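PDB 3GYK: 27kDa outer membrane protein from Silicibacter pomeroyi, which is probably a thiol-disulfide oxidoreductase, the piece crystallised here being its DsbA-like thioredoxin domain. Local coordinates for residues 49-54 with 166-171; 76-81 with 110-115; 146-151 with 157-162. All coordinates share one frame; numbering follows the deposited sequence.

Contact 1 of 3, residues 49-54 with 166-171; sequences DADPNV and DAVDRA
Val54 and Val168 make the apolar part of this contact. Val54 CG2 lies 3.9 Å from Val168 CG1 and almost as near Val168 CG2, so a single methyl meets both branches of the facing side chain. The two side chains meet at a slant. Val168 has CG1 anti to its own nitrogen (chi1 164°), which turns that methyl toward the turn at 51-54.

The same methyl also meets a polar group. Asp51 OD2 is 3.5 Å from Val168 CG1, a van der Waals approach from the opposing direction. No hydrogen bond joins the two segments.

The carboxylate of Asp51 has two jobs. OD1 takes the backbone N-H of Asn53 at 3.0 Å, on its anti side and 17° out of the carboxylate plane. This is an Asx turn, set within the type I turn from Asp51 to Val54. OD2 faces the helix, where it forms a salt bridge with Arg172 and accepts a hydrogen bond from Gln165. Asp169 OD1 comes within 4.6 Å of Asp51 OD2; Gln165 NE2 bonds to both acids, and Arg172 probably offsets their mutual repulsion. With an alanine in place of Asp51, Arg172 would probably lose this acid mate and the Asn53 N-H its side-chain acceptor.

The contact ties the end of helix 35-50 and the start of strand 54-60 to helix 161-174. Val54 packs on Val26 of the neighbouring strand 24-30. Val168 rests on Val24 and Val26 of that strand and on Val150 of strand 147-150, so the C-terminal helix lies against the central sheet here.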
ATOM      1  N   ASP A  49      -0.234  -2.633  15.039  0.50 11.95           N
ATOM      2  CA  ASP A  49       0.325  -2.543  16.390  0.50 11.93           C
ATOM      3  C   ASP A  49      -0.440  -3.400  17.390  0.50 11.35           C
ATOM      4  O   ASP A  49       0.135  -3.918  18.342  0.50 11.20           O
ATOM      5  CB  ASP A  49       0.317  -1.094  16.886  0.50 12.58           C
ATOM      6  CG  ASP A  49       1.252  -0.214  16.104  0.50 13.82           C
ATOM      7  OD1 ASP A  49       2.015  -0.760  15.285  0.50 16.56           O
ATOM      8  OD2 ASP A  49       1.219   1.020  16.286  0.50 16.14           O
ATOM      9  N   ALA A  50      -1.744  -3.522  17.170  1.00 10.41           N
ATOM     10  CA  ALA A  50      -2.631  -4.229  18.075  1.00  9.84           C
ATOM     11  C   ALA A  50      -2.622  -5.733  17.831  1.00  8.98           C
ATOM     12  O   ALA A  50      -2.785  -6.520  18.773  1.00  9.50           O
ATOM     13  CB  ALA A  50      -4.042  -3.694  17.902  1.00 10.62           C
ATOM     14  N   ASP A  51      -2.431  -6.116  16.572  1.00  8.71           N
ATOM     15  CA  ASP A  51      -2.569  -7.503  16.136  1.00  8.35           C
ATOM     16  C   ASP A  51      -1.293  -7.970  15.436  1.00  7.10           C
ATOM     17  O   ASP A  51      -1.099  -7.697  14.247  1.00  7.97           O
ATOM     18  CB  ASP A  51      -3.763  -7.649  15.174  1.00  8.14           C
ATOM     19  CG  ASP A  51      -4.185  -9.109  14.984  1.00 10.72           C
ATOM     20  OD1 ASP A  51      -3.298 -10.000  15.014  1.00  6.66           O
ATOM     21  OD2 ASP A  51      -5.412  -9.367  14.825  1.00 10.06           O
ATOM     22  N   PRO A  52      -0.429  -8.687  16.179  1.00  7.01           N
ATOM     23  CA  PRO A  52       0.851  -9.117  15.632  1.00  7.16           C
ATOM     24  C   PRO A  52       0.726 -10.316  14.690  1.00  7.55           C
ATOM     25  O   PRO A  52       1.746 -10.859  14.260  1.00  8.89           O
ATOM     26  CB  PRO A  52       1.651  -9.508  16.882  1.00  7.38           C
ATOM     27  CG  PRO A  52       0.638  -9.957  17.869  1.00  7.31           C
ATOM     28  CD  PRO A  52      -0.600  -9.093  17.584  1.00  5.56           C
ATOM     29  N   ASN A  53      -0.502 -10.737  14.390  1.00  7.23           N
ATOM     30  CA  ASN A  53      -0.715 -11.896  13.523  1.00  6.31           C
ATOM     31  C   ASN A  53      -1.401 -11.489  12.213  1.00  7.53           C
ATOM     32  O   ASN A  53      -2.057 -12.301  11.551  1.00  6.98           O
ATOM     33  CB  ASN A  53      -1.498 -12.983  14.286  1.00  6.55           C
ATOM     34  CG  ASN A  53      -1.301 -14.380  13.700  1.00  7.51           C
ATOM     35  OD1 ASN A  53      -0.299 -14.663  13.032  1.00  9.65           O
ATOM     36  ND2 ASN A  53      -2.226 -15.280  14.015  1.00  9.67           N
ATOM     37  N   VAL A  54      -1.256 -10.213  11.849  1.00  7.55           N
ATOM     38  CA  VAL A  54      -1.832  -9.662  10.599  1.00  8.58           C
ATOM     39  C   VAL A  54      -0.679  -9.392   9.643  1.00  9.17           C
ATOM     40  O   VAL A  54       0.333  -8.772  10.000  1.00 10.26           O
ATOM     41  CB  VAL A  54      -2.620  -8.356  10.863  1.00  7.51           C
ATOM     42  CG1 VAL A  54      -2.935  -7.614   9.547  1.00 10.29           C
ATOM     43  CG2 VAL A  54      -3.950  -8.658  11.613  1.00  6.61           C
ATOM     44  N   ASP A 166     -12.438  -6.079  13.408  0.50  9.77           N
ATOM     45  CA  ASP A 166     -13.608  -6.948  13.321  0.50 10.65           C
ATOM     46  C   ASP A 166     -13.512  -7.864  12.097  0.50 10.52           C
ATOM     47  O   ASP A 166     -13.832  -9.051  12.189  0.50 10.87           O
ATOM     48  CB  ASP A 166     -14.904  -6.142  13.280  0.50 10.87           C
ATOM     49  CG  ASP A 166     -16.126  -7.027  13.159  0.50 11.89           C
ATOM     50  OD1 ASP A 166     -16.320  -7.889  14.034  0.50 13.38           O
ATOM     51  OD2 ASP A 166     -16.890  -6.870  12.187  0.50 14.39           O
ATOM     52  N   ALA A 167     -13.070  -7.313  10.966  1.00 10.54           N
ATOM     53  CA  ALA A 167     -12.952  -8.089   9.725  1.00  9.94           C
ATOM     54  C   ALA A 167     -11.894  -9.179   9.892  1.00  9.85           C
ATOM     55  O   ALA A 167     -12.085 -10.334   9.467  1.00  8.47           O
ATOM     56  CB  ALA A 167     -12.639  -7.173   8.533  1.00 10.59           C
ATOM     57  N   VAL A 168     -10.788  -8.811  10.540  1.00  8.59           N
ATOM     58  CA  VAL A 168      -9.723  -9.767  10.815  1.00  8.89           C
ATOM     59  C   VAL A 168     -10.255 -10.877  11.733  1.00  9.06           C
ATOM     60  O   VAL A 168     -10.044 -12.078  11.471  1.00  9.15           O
ATOM     61  CB  VAL A 168      -8.502  -9.067  11.455  1.00  8.92           C
ATOM     62  CG1 VAL A 168      -7.540 -10.086  12.104  1.00  7.55           C
ATOM     63  CG2 VAL A 168      -7.781  -8.242  10.401  1.00  9.88           C
ATOM     64  N   ASP A 169     -10.926 -10.487  12.822  1.00  8.43           N
ATOM     65  CA  ASP A 169     -11.442 -11.489  13.773  1.00  9.70           C
ATOM     66  C   ASP A 169     -12.427 -12.447  13.093  1.00 10.05           C
ATOM     67  O   ASP A 169     -12.427 -13.657  13.354  1.00  8.93           O
ATOM     68  CB  ASP A 169     -12.117 -10.822  14.989  1.00  9.65           C
ATOM     69  CG  ASP A 169     -11.129 -10.030  15.864  1.00 13.39           C
ATOM     70  OD1 ASP A 169      -9.890 -10.208  15.744  1.00 13.31           O
ATOM     71  OD2 ASP A 169     -11.611  -9.216  16.678  1.00 17.26           O
ATOM     72  N   ARG A 170     -13.273 -11.896  12.229  1.00 11.26           N
ATOM     73  CA  ARG A 170     -14.280 -12.713  11.510  1.00 12.27           C
ATOM     74  C   ARG A 170     -13.611 -13.722  10.580  1.00 12.07           C
ATOM     75  O   ARG A 170     -14.045 -14.869  10.481  1.00 12.22           O
ATOM     76  CB  ARG A 170     -15.242 -11.818  10.712  1.00 12.84           C
ATOM     77  CG  ARG A 170     -16.363 -11.309  11.567  1.00 16.34           C
ATOM     78  CD  ARG A 170     -17.237 -10.261  10.863  1.00 22.46           C
ATOM     79  NE  ARG A 170     -17.954  -9.499  11.885  1.00 28.08           N
ATOM     80  CZ  ARG A 170     -19.050  -9.928  12.516  1.00 30.53           C
ATOM     81  NH1 ARG A 170     -19.588 -11.112  12.218  1.00 30.78           N
ATOM     82  NH2 ARG A 170     -19.620  -9.167  13.447  1.00 32.76           N
ATOM     83  N   ALA A 171     -12.545 -13.278   9.919  1.00 11.87           N
ATOM     84  CA  ALA A 171     -11.777 -14.133   9.024  1.00 12.47           C
ATOM     85  C   ALA A 171     -11.193 -15.307   9.784  1.00 12.91           C
ATOM     86  O   ALA A 171     -11.221 -16.446   9.307  1.00 12.80           O
ATOM     87  CB  ALA A 171     -10.662 -13.314   8.301  1.00 12.00           C
TER

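Contact 2 of 3, residues 76-81 with 110-115; sequences LAARQQ and VGLDTE
Asp113 N donates to Gln81 OE1 at 2.9 Å, the shorter of two hydrogen bonds across this contact. The N-H lies in the carbonyl plane of the side-chain amide and points at a lone pair, with an N-H...O angle of 163°. The same amide returns a bond. Gln81 NE2 gives to Asp113 O at 3.2 Å, tilted 20° from the carbonyl plane of Asp113. One side chain thus holds both backbone polar groups of one residue.

The reach of Gln81 explains this. Its chain is extended beyond CG (chi2 -179°), which carries the amide across to the backbone of Asp113. On the way it runs over Leu112. Leu112 CD2 is 3.6 Å from Gln81 CB and 3.5 Å from Gln81 CD. The other methyl, Leu112 CD1, lies 4.0 Å from Ala78 CB. Phe87 of helix 84-92 touches both Ala78 and Leu112.

Asp113 is the N-cap of helix 114-120, and its OD1 accepts from the backbone N of Gln116.

The chemistry is that of a side-chain amide standing in for a backbone partner. It pairs with the short link between two helices, which begins at the Schellman motif of Gly111, and fixes the N-cap residue from outside, while Leu112 supplies the apolar contact.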
ATOM      1  N   LEU A  76       7.853   2.563  -4.754  1.00  9.75           N
ATOM      2  CA  LEU A  76       8.280   1.232  -5.199  1.00  9.82           C
ATOM      3  C   LEU A  76       9.787   1.205  -5.428  1.00  9.78           C
ATOM      4  O   LEU A  76      10.436   0.216  -5.077  1.00  9.75           O
ATOM      5  CB  LEU A  76       7.535   0.796  -6.467  1.00  9.84           C
ATOM      6  CG  LEU A  76       6.040   0.522  -6.229  1.00 10.75           C
ATOM      7  CD1 LEU A  76       5.248   0.500  -7.564  1.00 12.34           C
ATOM      8  CD2 LEU A  76       5.838  -0.780  -5.401  1.00 11.27           C
ATOM      9  N   ALA A  77      10.345   2.279  -6.009  1.00  9.36           N
ATOM     10  CA  ALA A  77      11.804   2.364  -6.180  1.00  9.08           C
ATOM     11  C   ALA A  77      12.573   2.309  -4.850  1.00  9.59           C
ATOM     12  O   ALA A  77      13.711   1.813  -4.809  1.00 10.27           O
ATOM     13  CB  ALA A  77      12.218   3.639  -6.992  1.00  8.37           C
ATOM     14  N   ALA A  78      11.972   2.822  -3.775  1.00  9.55           N
ATOM     15  CA  ALA A  78      12.636   2.835  -2.469  1.00 10.21           C
ATOM     16  C   ALA A  78      12.912   1.426  -1.929  1.00 11.08           C
ATOM     17  O   ALA A  78      13.747   1.249  -1.026  1.00 10.80           O
ATOM     18  CB  ALA A  78      11.836   3.650  -1.448  1.00 10.29           C
ATOM     19  N   ARG A  79      12.232   0.424  -2.480  1.00 11.13           N
ATOM     20  CA  ARG A  79      12.544  -0.968  -2.094  1.00 12.05           C
ATOM     21  C   ARG A  79      14.014  -1.298  -2.360  1.00 12.41           C
ATOM     22  O   ARG A  79      14.634  -2.074  -1.614  1.00 12.82           O
ATOM     23  CB  ARG A  79      11.641  -1.956  -2.832  1.00 11.95           C
ATOM     24  CG  ARG A  79      10.171  -1.846  -2.425  1.00 11.26           C
ATOM     25  CD  ARG A  79       9.271  -2.727  -3.289  1.00 11.44           C
ATOM     26  NE  ARG A  79       9.354  -2.451  -4.728  1.00 12.26           N
ATOM     27  CZ  ARG A  79       8.740  -3.187  -5.648  1.00 11.62           C
ATOM     28  NH1 ARG A  79       7.996  -4.215  -5.261  1.00 10.88           N
ATOM     29  NH2 ARG A  79       8.897  -2.913  -6.943  1.00  9.78           N
ATOM     30  N   GLN A  80      14.586  -0.697  -3.407  1.00 11.46           N
ATOM     31  CA  GLN A  80      15.961  -0.986  -3.793  1.00 12.64           C
ATOM     32  C   GLN A  80      16.959  -0.474  -2.766  1.00 12.24           C
ATOM     33  O   GLN A  80      18.110  -0.912  -2.746  1.00 12.33           O
ATOM     34  CB  GLN A  80      16.290  -0.420  -5.184  1.00 13.11           C
ATOM     35  CG  GLN A  80      15.394  -0.948  -6.306  1.00 15.99           C
ATOM     36  CD  GLN A  80      15.171  -2.450  -6.204  1.00 22.18           C
ATOM     37  OE1 GLN A  80      16.137  -3.217  -6.130  1.00 23.06           O
ATOM     38  NE2 GLN A  80      13.891  -2.879  -6.181  1.00 22.54           N
ATOM     39  N   GLN A  81      16.498   0.430  -1.902  1.00 12.31           N
ATOM     40  CA  GLN A  81      17.331   1.024  -0.863  1.00 11.52           C
ATOM     41  C   GLN A  81      16.890   0.565   0.518  1.00 11.65           C
ATOM     42  O   GLN A  81      17.393   1.057   1.526  1.00 11.65           O
ATOM     43  CB  GLN A  81      17.309   2.554  -0.965  1.00 11.56           C
ATOM     44  CG  GLN A  81      18.065   3.064  -2.188  1.00 10.62           C
ATOM     45  CD  GLN A  81      18.059   4.569  -2.290  1.00 10.93           C
ATOM     46  OE1 GLN A  81      18.548   5.258  -1.383  1.00  8.88           O
ATOM     47  NE2 GLN A  81      17.533   5.096  -3.404  1.00  8.83           N
ATOM     48  N   VAL A 110      13.800  10.832   4.677  1.00 14.66           N
ATOM     49  CA  VAL A 110      13.927   9.423   5.107  1.00 14.74           C
ATOM     50  C   VAL A 110      15.283   8.803   4.744  1.00 14.34           C
ATOM     51  O   VAL A 110      15.529   7.625   4.997  1.00 14.31           O
ATOM     52  CB  VAL A 110      12.748   8.511   4.637  1.00 14.84           C
ATOM     53  CG1 VAL A 110      11.412   9.066   5.092  1.00 15.04           C
ATOM     54  CG2 VAL A 110      12.758   8.285   3.131  1.00 15.84           C
ATOM     55  N   GLY A 111      16.151   9.601   4.136  1.00 13.38           N
ATOM     56  CA  GLY A 111      17.520   9.178   3.899  1.00 13.34           C
ATOM     57  C   GLY A 111      17.776   8.456   2.592  1.00 13.06           C
ATOM     58  O   GLY A 111      18.817   7.798   2.440  1.00 14.25           O
ATOM     59  N   LEU A 112      16.856   8.592   1.644  1.00 11.82           N
ATOM     60  CA  LEU A 112      17.060   8.047   0.308  1.00 11.19           C
ATOM     61  C   LEU A 112      18.029   8.879  -0.516  1.00 11.22           C
ATOM     62  O   LEU A 112      18.064  10.111  -0.413  1.00 11.09           O
ATOM     63  CB  LEU A 112      15.728   7.942  -0.432  1.00 10.44           C
ATOM     64  CG  LEU A 112      14.792   6.873   0.121  1.00 10.22           C
ATOM     65  CD1 LEU A 112      13.354   7.142  -0.345  1.00  8.17           C
ATOM     66  CD2 LEU A 112      15.258   5.464  -0.310  1.00 10.71           C
ATOM     67  N   ASP A 113      18.831   8.183  -1.319  1.00 11.10           N
ATOM     68  CA  ASP A 113      19.659   8.785  -2.360  1.00 11.19           C
ATOM     69  C   ASP A 113      18.707   9.069  -3.516  1.00 11.33           C
ATOM     70  O   ASP A 113      18.224   8.136  -4.151  1.00 10.68           O
ATOM     71  CB  ASP A 113      20.713   7.764  -2.788  1.00 11.46           C
ATOM     72  CG  ASP A 113      21.562   8.223  -3.963  1.00 12.01           C
ATOM     73  OD1 ASP A 113      21.093   9.011  -4.813  1.00 11.71           O
ATOM     74  OD2 ASP A 113      22.715   7.757  -4.053  1.00 15.22           O
ATOM     75  N   THR A 114      18.415  10.337  -3.790  1.00 10.94           N
ATOM     76  CA  THR A 114      17.324  10.643  -4.743  1.00 11.11           C
ATOM     77  C   THR A 114      17.743  10.467  -6.212  1.00 11.02           C
ATOM     78  O   THR A 114      16.891  10.283  -7.083  1.00 10.33           O
ATOM     79  CB  THR A 114      16.738  12.066  -4.529  1.00 11.60           C
ATOM     80  OG1 THR A 114      17.793  13.014  -4.615  1.00 11.87           O
ATOM     81  CG2 THR A 114      16.085  12.187  -3.171  1.00 13.11           C
ATOM     82  N   GLU A 115      19.047  10.524  -6.475  0.50 10.98           N
ATOM     83  CA  GLU A 115      19.575  10.270  -7.815  0.50 11.48           C
ATOM     84  C   GLU A 115      19.406   8.785  -8.181  0.50 11.30           C
ATOM     85  O   GLU A 115      18.970   8.448  -9.285  0.50 11.40           O
ATOM     86  CB  GLU A 115      21.032  10.729  -7.913  0.50 11.40           C
ATOM     87  CG  GLU A 115      21.240  12.201  -7.544  0.50 12.87           C
ATOM     88  CD  GLU A 115      22.706  12.620  -7.513  0.50 14.78           C
ATOM     89  OE1 GLU A 115      23.601  11.750  -7.613  0.50 15.70           O
ATOM     90  OE2 GLU A 115      22.972  13.834  -7.382  0.50 15.92           O
TER

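Contact 3 of 3, residues 146-151 with 157-162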
ATOM      1  N   PRO A 146      -9.347   4.587  -0.548  1.00  9.12           N
ATOM      2  CA  PRO A 146      -8.759   3.271  -0.217  1.00  9.47           C
ATOM      3  C   PRO A 146      -9.746   2.142  -0.445  1.00  9.88           C
ATOM      4  O   PRO A 146     -10.975   2.353  -0.283  1.00 10.71           O
ATOM      5  CB  PRO A 146      -8.405   3.401   1.291  1.00  9.56           C
ATOM      6  CG  PRO A 146      -9.391   4.392   1.810  1.00  9.59           C
ATOM      7  CD  PRO A 146      -9.740   5.338   0.663  1.00  8.93           C
ATOM      8  N   SER A 147      -9.248   0.982  -0.886  1.00 10.20           N
ATOM      9  CA  SER A 147     -10.059  -0.254  -0.857  1.00  9.66           C
ATOM     10  C   SER A 147      -9.229  -1.366  -0.217  1.00 10.26           C
ATOM     11  O   SER A 147      -8.006  -1.418  -0.376  1.00 10.49           O
ATOM     12  CB  SER A 147     -10.495  -0.684  -2.261  1.00 10.34           C
ATOM     13  OG  SER A 147     -11.434   0.219  -2.842  1.00  9.32           O
ATOM     14  N   PHE A 148      -9.903  -2.258   0.502  1.00 10.00           N
ATOM     15  CA  PHE A 148      -9.211  -3.311   1.238  1.00 10.50           C
ATOM     16  C   PHE A 148      -9.741  -4.698   0.879  1.00  9.99           C
ATOM     17  O   PHE A 148     -10.901  -4.882   0.519  1.00 10.59           O
ATOM     18  CB  PHE A 148      -9.397  -3.120   2.757  1.00  9.83           C
ATOM     19  CG  PHE A 148      -8.787  -1.854   3.295  1.00 10.30           C
ATOM     20  CD1 PHE A 148      -7.478  -1.841   3.761  1.00 10.80           C
ATOM     21  CD2 PHE A 148      -9.543  -0.689   3.379  1.00 10.26           C
ATOM     22  CE1 PHE A 148      -6.903  -0.648   4.296  1.00 11.05           C
ATOM     23  CE2 PHE A 148      -8.987   0.497   3.888  1.00 11.53           C
ATOM     24  CZ  PHE A 148      -7.647   0.512   4.345  1.00 12.70           C
ATOM     25  N   VAL A 149      -8.862  -5.685   1.029  1.00 10.88           N
ATOM     26  CA  VAL A 149      -9.263  -7.097   1.045  1.00  9.74           C
ATOM     27  C   VAL A 149      -8.837  -7.591   2.409  1.00 10.14           C
ATOM     28  O   VAL A 149      -7.731  -7.274   2.868  1.00 10.77           O
ATOM     29  CB  VAL A 149      -8.476  -7.930  -0.023  1.00  9.76           C
ATOM     30  CG1 VAL A 149      -8.874  -9.411   0.030  1.00 10.41           C
ATOM     31  CG2 VAL A 149      -8.693  -7.368  -1.439  1.00 11.07           C
ATOM     32  N   VAL A 150      -9.707  -8.342   3.081  1.00 10.28           N
ATOM     33  CA  VAL A 150      -9.346  -8.958   4.354  1.00 10.57           C
ATOM     34  C   VAL A 150      -9.661 -10.443   4.185  1.00 10.14           C
ATOM     35  O   VAL A 150     -10.827 -10.851   4.314  1.00 10.90           O
ATOM     36  CB  VAL A 150     -10.131  -8.393   5.570  1.00 10.01           C
ATOM     37  CG1 VAL A 150      -9.646  -9.085   6.899  1.00 10.63           C
ATOM     38  CG2 VAL A 150      -9.984  -6.849   5.632  1.00 10.67           C
ATOM     39  N   GLU A 151      -8.621 -11.227   3.866  1.00 11.27           N
ATOM     40  CA  GLU A 151      -8.766 -12.663   3.524  1.00 11.04           C
ATOM     41  C   GLU A 151      -9.802 -12.786   2.405  1.00 11.75           C
ATOM     42  O   GLU A 151      -9.590 -12.247   1.338  1.00 11.45           O
ATOM     43  CB  GLU A 151      -9.136 -13.550   4.728  1.00 12.63           C
ATOM     44  CG  GLU A 151      -8.001 -14.011   5.594  1.00 15.16           C
ATOM     45  CD  GLU A 151      -6.871 -14.727   4.851  1.00 11.83           C
ATOM     46  OE1 GLU A 151      -7.058 -15.869   4.401  1.00 13.02           O
ATOM     47  OE2 GLU A 151      -5.776 -14.171   4.798  1.00 13.63           O
ATOM     48  N   GLY A 157     -13.636   0.455   0.835  1.00  9.88           N
ATOM     49  CA  GLY A 157     -13.839   1.823   1.322  1.00  9.56           C
ATOM     50  C   GLY A 157     -12.989   2.102   2.537  1.00 10.76           C
ATOM     51  O   GLY A 157     -12.298   1.207   3.048  1.00 11.21           O
ATOM     52  N   PHE A 158     -13.080   3.344   3.015  1.00  9.57           N
ATOM     53  CA  PHE A 158     -12.418   3.712   4.259  1.00  9.87           C
ATOM     54  C   PHE A 158     -13.026   2.917   5.422  1.00  9.11           C
ATOM     55  O   PHE A 158     -14.239   2.753   5.497  1.00  9.36           O
ATOM     56  CB  PHE A 158     -12.567   5.215   4.537  1.00  8.94           C
ATOM     57  CG  PHE A 158     -12.050   5.608   5.906  1.00  8.60           C
ATOM     58  CD1 PHE A 158     -10.672   5.727   6.128  1.00  8.99           C
ATOM     59  CD2 PHE A 158     -12.930   5.830   6.956  1.00 10.77           C
ATOM     60  CE1 PHE A 158     -10.187   6.065   7.398  1.00 10.37           C
ATOM     61  CE2 PHE A 158     -12.453   6.174   8.234  1.00 12.01           C
ATOM     62  CZ  PHE A 158     -11.082   6.289   8.446  1.00 11.17           C
ATOM     63  N   VAL A 159     -12.174   2.426   6.321  1.00  9.58           N
ATOM     64  CA  VAL A 159     -12.620   1.785   7.567  1.00  9.60           C
ATOM     65  C   VAL A 159     -11.728   2.205   8.734  1.00  9.60           C
ATOM     66  O   VAL A 159     -10.527   2.445   8.540  1.00  9.78           O
ATOM     67  CB  VAL A 159     -12.643   0.223   7.488  1.00  9.96           C
ATOM     68  CG1 VAL A 159     -14.002  -0.263   6.917  1.00 11.23           C
ATOM     69  CG2 VAL A 159     -11.445  -0.323   6.678  1.00  8.88           C
ATOM     70  N   GLU A 160     -12.328   2.283   9.924  0.50  9.64           N
ATOM     71  CA  GLU A 160     -11.616   2.530  11.181  0.50  9.84           C
ATOM     72  C   GLU A 160     -10.791   1.309  11.556  0.50  9.72           C
ATOM     73  O   GLU A 160     -10.993   0.217  11.019  0.50  9.23           O
ATOM     74  CB  GLU A 160     -12.614   2.799  12.320  0.50  9.94           C
ATOM     75  CG  GLU A 160     -13.392   4.088  12.213  0.50 12.50           C
ATOM     76  CD  GLU A 160     -14.354   4.263  13.366  0.50 14.77           C
ATOM     77  OE1 GLU A 160     -14.127   3.664  14.439  0.50 16.26           O
ATOM     78  OE2 GLU A 160     -15.345   4.994  13.196  0.50 17.63           O
ATOM     79  N   GLN A 161      -9.882   1.486  12.511  1.00  9.28           N
ATOM     80  CA  GLN A 161      -9.153   0.336  13.056  1.00  9.78           C
ATOM     81  C   GLN A 161     -10.072  -0.732  13.653  1.00  9.53           C
ATOM     82  O   GLN A 161      -9.869  -1.918  13.399  1.00 10.50           O
ATOM     83  CB  GLN A 161      -8.159   0.778  14.108  1.00  8.89           C
ATOM     84  CG  GLN A 161      -7.427  -0.401  14.785  1.00  9.00           C
ATOM     85  CD  GLN A 161      -6.543   0.072  15.937  1.00 12.20           C
ATOM     86  OE1 GLN A 161      -6.182   1.249  15.996  1.00 13.54           O
ATOM     87  NE2 GLN A 161      -6.208  -0.837  16.868  1.00  9.10           N
ATOM     88  N   SER A 162     -11.064  -0.324  14.428  1.00  9.07           N
ATOM     89  CA  SER A 162     -11.994  -1.298  15.020  1.00 10.15           C
ATOM     90  C   SER A 162     -12.728  -2.111  13.943  1.00  9.19           C
ATOM     91  O   SER A 162     -13.030  -3.273  14.141  1.00  8.38           O
ATOM     92  CB  SER A 162     -12.996  -0.626  15.964  1.00 10.14           C
ATOM     93  OG  SER A 162     -13.793   0.273  15.211  1.00 13.40           O
TER
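Pro146, which follows a cis peptide bond, is the cis-proline of the thioredoxin fold, and it packs against Phe158. It touches Cys34 and Cys37, which form a CxxC at a helix start and are consistent with the redox centre of this family.

The tight part is where Gly157 closes on the buried Pro146 and Ser147. Gly157 CA sits 3.3 Å from Pro146 O, and Gly157 N is 4.0 Å from Ser147 CA. No hydrogen bond links the two segments; this is backbone laid close on backbone. The side chains of Phe148 and Val159 run alongside each other, pointing opposite ways, with Phe148 CE2 3.8 Å from Val159 CG2. Val159 also touches Leu164 of helix 161-174.

The looser side is at Phe158, which is partly exposed. Its CB leaves the backbone away from the strand. Pro146 CG meets Phe158 near its backbone, 4.0 Å from CA and 4.3 Å from CB. The Phe158 ring turns to Tyr36 within the CxxC, the planes at about 40°. The side chain also touches Arg39.

The ring of Phe148 brings its edge to a backbone oxygen: Phe148 CD2 lies 3.4 Å from Gly157 O, near the ring plane.

Contacts 1 and 3 lie on the same side of the chain's centre and touch. Both involve helix 161-174, which contact 3 leads into and contact 1 pins by its middle. Ala50 CB meets Gln161 NE2 at 3.7 Å. Both are buried, but contact 1 adds a charged acid to its valines, while contact 3 is backbone, proline and ring packing beside the CxxC. Contact 2 stands apart, on the opposite side, its centre about 30 Å from that of contact 1. It is partly exposed, joins the end of one helix to the link that leads into another, and is the one with hydrogen bonds across its segments.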